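Local structure of ABC transporter binding protein AcbH (Actinoplanes, 3OO8) at residues 325-338 and 341-354. The protein binds beta-D-galactopyranose as the extracellular solute receptor of an ABC transporter, with an exclusive preference for that sugar. The protein carries 2 engineered substitutions. Numbering follows the deposited sequence.
Sequences AEAEAAFLKTDHWD and LANGLIAPTYNDIQ
Gln-354 reaches from the first turn of helix 352-363 into the loop 333-338; with Asn-351 it forms a capping box that caps this helix, and the side-chain amide nitrogens of the two residues tie the box to residues 335-338. The setting is the class 2 solute-binding protein fold, where this pair of segments, joined through the short strand 339-340, illustrates how a cap can serve two purposes at once. Inside the box, Gln-354 N points at Asn-351 OD1 (2.8 Å), nearly along the C=O axis, while Gln-354 OE1 accepts from Asn-351 N. The two amide nitrogens remain for the loop. Gln-354 NE2 bridges two carbonyls, meeting Asp-338 O at 2.9 Å close to its own amide plane and Asp-335 O at 3.0 Å from a tilted direction. Asn-351 ND2 donates to His-336 O (3.0 Å), lying in the carbonyl plane on a lone pair. A leucine in place of Gln-354 would probably leave Asn-351 N without its side-chain acceptor and Asp-335 O and Asp-338 O without the amide that joins them.

Farther back, Glu-328, its chain extended beyond CG (chi2 174°), brings OE1 to Ala-342 N at 2.9 Å through its syn lone pair.

Apolar contacts run along the joint: Ala-325 CB rests on Ala-342 CB, Ala-329 CB on Ala-347 CB, and Leu-345 places CD2 against Glu-328 CB. Leu-332 CD1 comes to the edge of the Tyr-350 ring, whose OH is hydrogen-bonded to Gly-340 N. At the helix 352-363 end, Trp-337, which also packs on helix 264-270, meets Ile-353 CB with the ring edge at CZ3.

Water completes the joint: one molecule links Thr-349 OG1 to Ala-329 O, and a second joins the same hydroxyl oxygen to Leu-332 O, lying 2.7 Å from OG1 of Thr-349.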
ATOM      1  N   ALA A 325       1.260  -7.379 -18.987  1.00  9.72           N
ATOM      2  CA  ALA A 325       0.009  -6.609 -18.961  1.00  9.93           C
ATOM      3  C   ALA A 325      -1.184  -7.534 -19.141  1.00 11.53           C
ATOM      4  O   ALA A 325      -2.238  -7.305 -18.526  1.00 11.32           O
ATOM      5  CB  ALA A 325       0.013  -5.542 -20.064  1.00 11.25           C
ATOM      6  N   GLU A 326      -1.066  -8.551 -19.988  1.00 13.11           N
ATOM      7  CA  GLU A 326      -2.235  -9.390 -20.226  1.00 13.85           C
ATOM      8  C   GLU A 326      -2.660 -10.115 -18.958  1.00 12.78           C
ATOM      9  O   GLU A 326      -3.852 -10.216 -18.668  1.00 14.95           O
ATOM     10  CB  GLU A 326      -1.963 -10.414 -21.336  1.00 15.50           C
ATOM     11  CG  GLU A 326      -1.888  -9.774 -22.718  1.00 22.74           C
ATOM     12  CD  GLU A 326      -0.536  -9.134 -23.048  1.00 34.78           C
ATOM     13  OE1 GLU A 326       0.407  -9.070 -22.202  1.00 27.35           O
ATOM     14  OE2 GLU A 326      -0.423  -8.683 -24.208  1.00 37.42           O
ATOM     15  N   ALA A 327      -1.677 -10.583 -18.191  1.00 12.71           N
ATOM     16  CA  ALA A 327      -1.973 -11.323 -16.969  1.00 11.52           C
ATOM     17  C   ALA A 327      -2.660 -10.369 -15.985  1.00 11.72           C
ATOM     18  O   ALA A 327      -3.618 -10.730 -15.318  1.00 14.77           O
ATOM     19  CB  ALA A 327      -0.729 -11.935 -16.358  1.00 12.05           C
ATOM     20  N   GLU A 328      -2.131  -9.149 -15.881  1.00 10.58           N
ATOM     21  CA  GLU A 328      -2.742  -8.199 -14.943  1.00  9.00           C
ATOM     22  C   GLU A 328      -4.153  -7.868 -15.347  1.00 11.19           C
ATOM     23  O   GLU A 328      -5.041  -7.813 -14.485  1.00 10.12           O
ATOM     24  CB  GLU A 328      -1.894  -6.914 -14.847  1.00  9.05           C
ATOM     25  CG  GLU A 328      -0.461  -7.190 -14.388  1.00 10.15           C
ATOM     26  CD  GLU A 328       0.431  -5.953 -14.436  1.00 11.65           C
ATOM     27  OE1 GLU A 328      -0.048  -4.866 -14.768  1.00 11.75           O
ATOM     28  OE2 GLU A 328       1.645  -6.060 -14.132  1.00  9.95           O
ATOM     29  N   ALA A 329      -4.383  -7.613 -16.639  1.00 10.96           N
ATOM     30  CA  ALA A 329      -5.743  -7.256 -17.060  1.00 11.10           C
ATOM     31  C   ALA A 329      -6.728  -8.397 -16.807  1.00 11.40           C
ATOM     32  O   ALA A 329      -7.839  -8.144 -16.354  1.00 13.00           O
ATOM     33  CB  ALA A 329      -5.772  -6.856 -18.520  1.00 12.03           C
ATOM     34  N   ALA A 330      -6.293  -9.627 -17.068  1.00 13.55           N
ATOM     35  CA  ALA A 330      -7.143 -10.812 -16.849  1.00 13.52           C
ATOM     36  C   ALA A 330      -7.532 -10.949 -15.375  1.00 13.45           C
ATOM     37  O   ALA A 330      -8.712 -11.017 -15.032  1.00 13.92           O
ATOM     38  CB  ALA A 330      -6.454 -12.046 -17.337  1.00 14.53           C
ATOM     39  N   PHE A 331      -6.545 -10.923 -14.484  1.00 13.19           N
ATOM     40  CA  PHE A 331      -6.834 -11.060 -13.050  1.00 11.43           C
ATOM     41  C   PHE A 331      -7.748  -9.953 -12.533  1.00 12.27           C
ATOM     42  O   PHE A 331      -8.597 -10.140 -11.639  1.00 12.48           O
ATOM     43  CB  PHE A 331      -5.525 -11.053 -12.243  1.00 10.89           C
ATOM     44  CG  PHE A 331      -5.744 -11.212 -10.783  1.00 13.24           C
ATOM     45  CD1 PHE A 331      -5.953 -12.474 -10.253  1.00 13.60           C
ATOM     46  CD2 PHE A 331      -5.788 -10.103  -9.923  1.00 10.13           C
ATOM     47  CE1 PHE A 331      -6.176 -12.637  -8.891  1.00 12.06           C
ATOM     48  CE2 PHE A 331      -6.007 -10.280  -8.583  1.00 11.05           C
ATOM     49  CZ  PHE A 331      -6.204 -11.539  -8.059  1.00 13.80           C
ATOM     50  N   LEU A 332      -7.544  -8.742 -13.066  1.00 11.59           N
ATOM     51  CA  LEU A 332      -8.259  -7.580 -12.552  1.00 10.51           C
ATOM     52  C   LEU A 332      -9.660  -7.320 -13.130  1.00 13.80           C
ATOM     53  O   LEU A 332     -10.333  -6.390 -12.705  1.00 13.92           O
ATOM     54  CB  LEU A 332      -7.387  -6.314 -12.692  1.00 12.39           C
ATOM     55  CG  LEU A 332      -6.093  -6.370 -11.850  1.00 10.72           C
ATOM     56  CD1 LEU A 332      -5.233  -5.178 -12.282  1.00 11.46           C
ATOM     57  CD2 LEU A 332      -6.435  -6.262 -10.367  1.00 13.63           C
ATOM     58  N   LYS A 333     -10.117  -8.168 -14.046  1.00 13.76           N
ATOM     59  CA  LYS A 333     -11.445  -7.942 -14.665  1.00 13.38           C
ATOM     60  C   LYS A 333     -12.548  -7.653 -13.653  1.00 14.57           C
ATOM     61  O   LYS A 333     -13.373  -6.748 -13.861  1.00 16.43           O
ATOM     62  CB  LYS A 333     -11.843  -9.152 -15.525  1.00 15.36           C
ATOM     63  CG  LYS A 333     -11.051  -9.296 -16.801  1.00 18.84           C
ATOM     64  CD  LYS A 333     -11.680 -10.407 -17.684  1.00 21.35           C
ATOM     65  CE  LYS A 333     -11.673 -11.770 -16.967  1.00 24.97           C
ATOM     66  NZ  LYS A 333     -10.351 -12.493 -16.907  1.00 20.36           N
ATOM     67  N   THR A 334     -12.575  -8.418 -12.565  1.00 12.49           N
ATOM     68  CA  THR A 334     -13.619  -8.271 -11.558  1.00 13.59           C
ATOM     69  C   THR A 334     -13.162  -7.510 -10.306  1.00 13.99           C
ATOM     70  O   THR A 334     -13.894  -7.468  -9.330  1.00 18.10           O
ATOM     71  CB  THR A 334     -14.153  -9.646 -11.087  1.00 13.88           C
ATOM     72  OG1 THR A 334     -13.093 -10.433 -10.504  1.00 17.38           O
ATOM     73  CG2 THR A 334     -14.778 -10.423 -12.230  1.00 14.91           C
ATOM     74  N   ASP A 335     -11.981  -6.903 -10.351  1.00 13.84           N
ATOM     75  CA  ASP A 335     -11.435  -6.147  -9.223  1.00 13.11           C
ATOM     76  C   ASP A 335     -11.651  -4.666  -9.547  1.00 13.77           C
ATOM     77  O   ASP A 335     -11.138  -4.177 -10.544  1.00 14.91           O
ATOM     78  CB  ASP A 335      -9.932  -6.440  -9.112  1.00 13.04           C
ATOM     79  CG  ASP A 335      -9.271  -5.798  -7.866  1.00 14.94           C
ATOM     80  OD1 ASP A 335      -9.594  -4.643  -7.510  1.00 13.55           O
ATOM     81  OD2 ASP A 335      -8.372  -6.446  -7.276  1.00 16.44           O
ATOM     82  N   HIS A 336     -12.401  -3.957  -8.714  1.00 16.24           N
ATOM     83  CA  HIS A 336     -12.732  -2.584  -9.028  1.00 16.77           C
ATOM     84  C   HIS A 336     -11.786  -1.502  -8.533  1.00 15.34           C
ATOM     85  O   HIS A 336     -11.987  -0.339  -8.870  1.00 14.80           O
ATOM     86  CB  HIS A 336     -14.151  -2.273  -8.540  1.00 17.52           C
ATOM     87  CG  HIS A 336     -15.194  -3.169  -9.133  1.00 26.61           C
ATOM     88  ND1 HIS A 336     -15.409  -3.257 -10.491  1.00 33.13           N
ATOM     89  CD2 HIS A 336     -16.078  -4.017  -8.554  1.00 30.17           C
ATOM     90  CE1 HIS A 336     -16.379  -4.125 -10.724  1.00 37.07           C
ATOM     91  NE2 HIS A 336     -16.804  -4.596  -9.566  1.00 35.36           N
ATOM     92  N   TRP A 337     -10.762  -1.858  -7.750  1.00 13.24           N
ATOM     93  CA  TRP A 337      -9.897  -0.827  -7.147  1.00 12.25           C
ATOM     94  C   TRP A 337      -8.410  -1.015  -7.423  1.00 10.08           C
ATOM     95  O   TRP A 337      -7.705  -0.043  -7.631  1.00 12.25           O
ATOM     96  CB  TRP A 337     -10.154  -0.659  -5.644  1.00 13.25           C
ATOM     97  CG  TRP A 337     -11.630  -0.589  -5.404  1.00 12.17           C
ATOM     98  CD1 TRP A 337     -12.380  -1.536  -4.785  1.00 15.56           C
ATOM     99  CD2 TRP A 337     -12.549   0.405  -5.896  1.00 16.32           C
ATOM    100  NE1 TRP A 337     -13.716  -1.180  -4.820  1.00 18.72           N
ATOM    101  CE2 TRP A 337     -13.842   0.005  -5.498  1.00 17.67           C
ATOM    102  CE3 TRP A 337     -12.404   1.593  -6.611  1.00 16.12           C
ATOM    103  CZ2 TRP A 337     -14.976   0.756  -5.791  1.00 16.31           C
ATOM    104  CZ3 TRP A 337     -13.548   2.341  -6.910  1.00 18.67           C
ATOM    105  CH2 TRP A 337     -14.802   1.919  -6.498  1.00 18.40           C
ATOM    106  N   ASP A 338      -7.935  -2.245  -7.368  1.00 11.43           N
ATOM    107  CA  ASP A 338      -6.524  -2.494  -7.659  1.00 10.38           C
ATOM    108  C   ASP A 338      -6.188  -2.227  -9.130  1.00 12.39           C
ATOM    109  O   ASP A 338      -7.027  -2.389 -10.026  1.00 11.28           O
ATOM    110  CB  ASP A 338      -6.189  -3.946  -7.347  1.00 10.95           C
ATOM    111  CG  ASP A 338      -6.346  -4.279  -5.873  1.00 11.51           C
ATOM    112  OD1 ASP A 338      -5.745  -3.573  -5.050  1.00 14.02           O
ATOM    113  OD2 ASP A 338      -7.045  -5.252  -5.535  1.00 13.60           O
ATOM    114  N   LEU A 341       0.658  -2.880 -12.525  1.00 10.18           N
ATOM    115  CA  LEU A 341       1.884  -2.067 -12.557  1.00 11.32           C
ATOM    116  C   LEU A 341       2.525  -2.007 -13.935  1.00 12.66           C
ATOM    117  O   LEU A 341       3.445  -1.205 -14.150  1.00 12.74           O
ATOM    118  CB  LEU A 341       2.956  -2.579 -11.578  1.00 11.25           C
ATOM    119  CG  LEU A 341       2.731  -2.265 -10.104  1.00 13.04           C
ATOM    120  CD1 LEU A 341       1.635  -3.139  -9.494  1.00 13.14           C
ATOM    121  CD2 LEU A 341       4.069  -2.466  -9.350  1.00 12.03           C
ATOM    122  N   ALA A 342       2.019  -2.804 -14.873  1.00 11.36           N
ATOM    123  CA  ALA A 342       2.638  -2.823 -16.203  1.00 11.29           C
ATOM    124  C   ALA A 342       2.567  -1.458 -16.897  1.00 13.22           C
ATOM    125  O   ALA A 342       1.529  -0.784 -16.880  1.00 15.95           O
ATOM    126  CB  ALA A 342       1.990  -3.903 -17.052  1.00 12.18           C
ATOM    127  N   ASN A 343       3.677  -1.038 -17.503  1.00 16.80           N
ATOM    128  CA  ASN A 343       3.679   0.276 -18.179  1.00 19.51           C
ATOM    129  C   ASN A 343       2.603   0.361 -19.276  1.00 20.39           C
ATOM    130  O   ASN A 343       2.498  -0.537 -20.107  1.00 22.45           O
ATOM    131  CB  ASN A 343       5.032   0.552 -18.843  1.00 21.31           C
ATOM    132  CG  ASN A 343       6.119   0.882 -17.856  1.00 22.99           C
ATOM    133  OD1 ASN A 343       5.859   1.362 -16.749  1.00 29.55           O
ATOM    134  ND2 ASN A 343       7.362   0.622 -18.249  1.00 34.60           N
ATOM    135  N   GLY A 344       1.824   1.434 -19.262  1.00 25.23           N
ATOM    136  CA  GLY A 344       0.840   1.683 -20.312  1.00 26.00           C
ATOM    137  C   GLY A 344      -0.399   0.811 -20.246  1.00 25.97           C
ATOM    138  O   GLY A 344      -1.215   0.783 -21.179  1.00 28.75           O
ATOM    139  N   LEU A 345      -0.575   0.094 -19.148  1.00 22.39           N
ATOM    140  CA  LEU A 345      -1.769  -0.718 -19.064  1.00 16.95           C
ATOM    141  C   LEU A 345      -2.956   0.066 -18.520  1.00 16.46           C
ATOM    142  O   LEU A 345      -2.928   0.531 -17.383  1.00 16.39           O
ATOM    143  CB  LEU A 345      -1.506  -1.984 -18.232  1.00 17.63           C
ATOM    144  CG  LEU A 345      -2.807  -2.718 -17.926  1.00 15.34           C
ATOM    145  CD1 LEU A 345      -3.517  -3.226 -19.190  1.00 15.02           C
ATOM    146  CD2 LEU A 345      -2.556  -3.870 -16.952  1.00 16.71           C
ATOM    147  N   ILE A 346      -3.979   0.245 -19.363  1.00 13.41           N
ATOM    148  CA  ILE A 346      -5.299   0.758 -18.947  1.00 14.14           C
ATOM    149  C   ILE A 346      -6.264  -0.321 -19.399  1.00 14.33           C
ATOM    150  O   ILE A 346      -6.623  -0.398 -20.584  1.00 14.64           O
ATOM    151  CB  ILE A 346      -5.641   2.094 -19.668  1.00 13.71           C
ATOM    152  CG1 ILE A 346      -4.549   3.104 -19.349  1.00 19.99           C
ATOM    153  CG2 ILE A 346      -6.974   2.678 -19.176  1.00 16.14           C
ATOM    154  CD1 ILE A 346      -4.660   3.604 -17.918  1.00 24.62           C
ATOM    155  N   ALA A 347      -6.619  -1.208 -18.485  1.00 14.11           N
ATOM    156  CA  ALA A 347      -7.496  -2.335 -18.813  1.00 15.88           C
ATOM    157  C   ALA A 347      -8.902  -1.875 -19.178  1.00 16.00           C
ATOM    158  O   ALA A 347      -9.399  -0.857 -18.663  1.00 17.06           O
ATOM    159  CB  ALA A 347      -7.542  -3.325 -17.637  1.00 17.40           C
ATOM    160  N   PRO A 348      -9.570  -2.637 -20.063  1.00 17.34           N
ATOM    161  CA  PRO A 348     -10.884  -2.225 -20.562  1.00 17.80           C
ATOM    162  C   PRO A 348     -11.938  -2.210 -19.486  1.00 17.21           C
ATOM    163  O   PRO A 348     -12.999  -1.616 -19.648  1.00 19.37           O
ATOM    164  CB  PRO A 348     -11.233  -3.287 -21.614  1.00 18.48           C
ATOM    165  CG  PRO A 348     -10.197  -4.368 -21.485  1.00 23.51           C
ATOM    166  CD  PRO A 348      -9.006  -3.783 -20.798  1.00 18.24           C
ATOM    167  N   THR A 349     -11.653  -2.870 -18.372  1.00 14.22           N
ATOM    168  CA  THR A 349     -12.606  -2.908 -17.273  1.00 12.98           C
ATOM    169  C   THR A 349     -12.395  -1.802 -16.224  1.00 14.44           C
ATOM    170  O   THR A 349     -13.211  -1.658 -15.321  1.00 15.60           O
ATOM    171  CB  THR A 349     -12.534  -4.270 -16.534  1.00 18.49           C
ATOM    172  OG1 THR A 349     -11.172  -4.539 -16.188  1.00 14.54           O
ATOM    173  CG2 THR A 349     -13.057  -5.415 -17.404  1.00 16.74           C
ATOM    174  N   TYR A 350     -11.305  -1.045 -16.308  1.00 14.04           N
ATOM    175  CA  TYR A 350     -11.065  -0.035 -15.278  1.00 14.95           C
ATOM    176  C   TYR A 350     -12.142   1.070 -15.226  1.00 14.59           C
ATOM    177  O   TYR A 350     -12.606   1.541 -16.268  1.00 15.89           O
ATOM    178  CB  TYR A 350      -9.741   0.676 -15.483  1.00 15.00           C
ATOM    179  CG  TYR A 350      -8.471  -0.105 -15.198  1.00 14.22           C
ATOM    180  CD1 TYR A 350      -8.480  -1.301 -14.481  1.00 13.13           C
ATOM    181  CD2 TYR A 350      -7.261   0.447 -15.549  1.00 11.07           C
ATOM    182  CE1 TYR A 350      -7.278  -1.988 -14.214  1.00 14.13           C
ATOM    183  CE2 TYR A 350      -6.050  -0.205 -15.275  1.00 10.86           C
ATOM    184  CZ  TYR A 350      -6.081  -1.411 -14.596  1.00 12.54           C
ATOM    185  OH  TYR A 350      -4.894  -2.054 -14.366  1.00 13.44           O
ATOM    186  N   ASN A 351     -12.519   1.465 -14.015  1.00 14.24           N
ATOM    187  CA  ASN A 351     -13.303   2.677 -13.792  1.00 13.75           C
ATOM    188  C   ASN A 351     -12.407   3.942 -13.711  1.00 15.91           C
ATOM    189  O   ASN A 351     -11.171   3.875 -13.835  1.00 13.08           O
ATOM    190  CB  ASN A 351     -14.174   2.524 -12.546  1.00 14.25           C
ATOM    191  CG  ASN A 351     -13.355   2.264 -11.302  1.00 13.18           C
ATOM    192  OD1 ASN A 351     -12.311   2.875 -11.121  1.00 14.56           O
ATOM    193  ND2 ASN A 351     -13.826   1.359 -10.440  1.00 15.79           N
ATOM    194  N   ASP A 352     -13.022   5.103 -13.519  1.00 13.25           N
ATOM    195  CA  ASP A 352     -12.280   6.347 -13.569  1.00 15.33           C
ATOM    196  C   ASP A 352     -11.245   6.453 -12.443  1.00 13.36           C
ATOM    197  O   ASP A 352     -10.160   7.003 -12.656  1.00 16.72           O
ATOM    198  CB  ASP A 352     -13.249   7.538 -13.545  1.00 15.93           C
ATOM    199  CG  ASP A 352     -13.933   7.748 -14.885  1.00 23.43           C
ATOM    200  OD1 ASP A 352     -13.411   7.236 -15.904  1.00 24.10           O
ATOM    201  OD2 ASP A 352     -14.979   8.436 -14.906  1.00 28.25           O
ATOM    202  N   ILE A 353     -11.625   5.946 -11.269  1.00 14.34           N
ATOM    203  CA  ILE A 353     -10.763   5.938 -10.085  1.00 13.76           C
ATOM    204  C   ILE A 353      -9.523   5.111 -10.394  1.00 13.34           C
ATOM    205  O   ILE A 353      -8.419   5.552 -10.084  1.00 12.27           O
ATOM    206  CB  ILE A 353     -11.475   5.338  -8.836  1.00 15.10           C
ATOM    207  CG1 ILE A 353     -12.605   6.263  -8.376  1.00 18.09           C
ATOM    208  CG2 ILE A 353     -10.470   5.186  -7.659  1.00 14.70           C
ATOM    209  CD1 ILE A 353     -12.096   7.616  -7.889  1.00 18.65           C
ATOM    210  N   GLN A 354      -9.722   3.937 -10.989  1.00 11.77           N
ATOM    211  CA  GLN A 354      -8.573   3.093 -11.412  1.00 11.91           C
ATOM    212  C   GLN A 354      -7.704   3.777 -12.456  1.00 13.81           C
ATOM    213  O   GLN A 354      -6.479   3.732 -12.369  1.00 11.06           O
ATOM    214  CB  GLN A 354      -9.054   1.745 -11.944  1.00  9.83           C
ATOM    215  CG  GLN A 354      -9.521   0.812 -10.811  1.00 10.76           C
ATOM    216  CD  GLN A 354     -10.214  -0.433 -11.353  1.00 12.01           C
ATOM    217  OE1 GLN A 354     -11.280  -0.338 -12.003  1.00 13.68           O
ATOM    218  NE2 GLN A 354      -9.627  -1.608 -11.095  1.00 10.84           N
TER
HETATM  219  O   HOH W   1      -9.470  -6.201 -17.460  1.00 17.46           O
HETATM  220  O   HOH W   2     -10.897  -3.696 -13.609  1.00 13.98           O
HETATM  221  O   HOH W   3     -13.200  -2.120 -12.566  1.00 16.94           O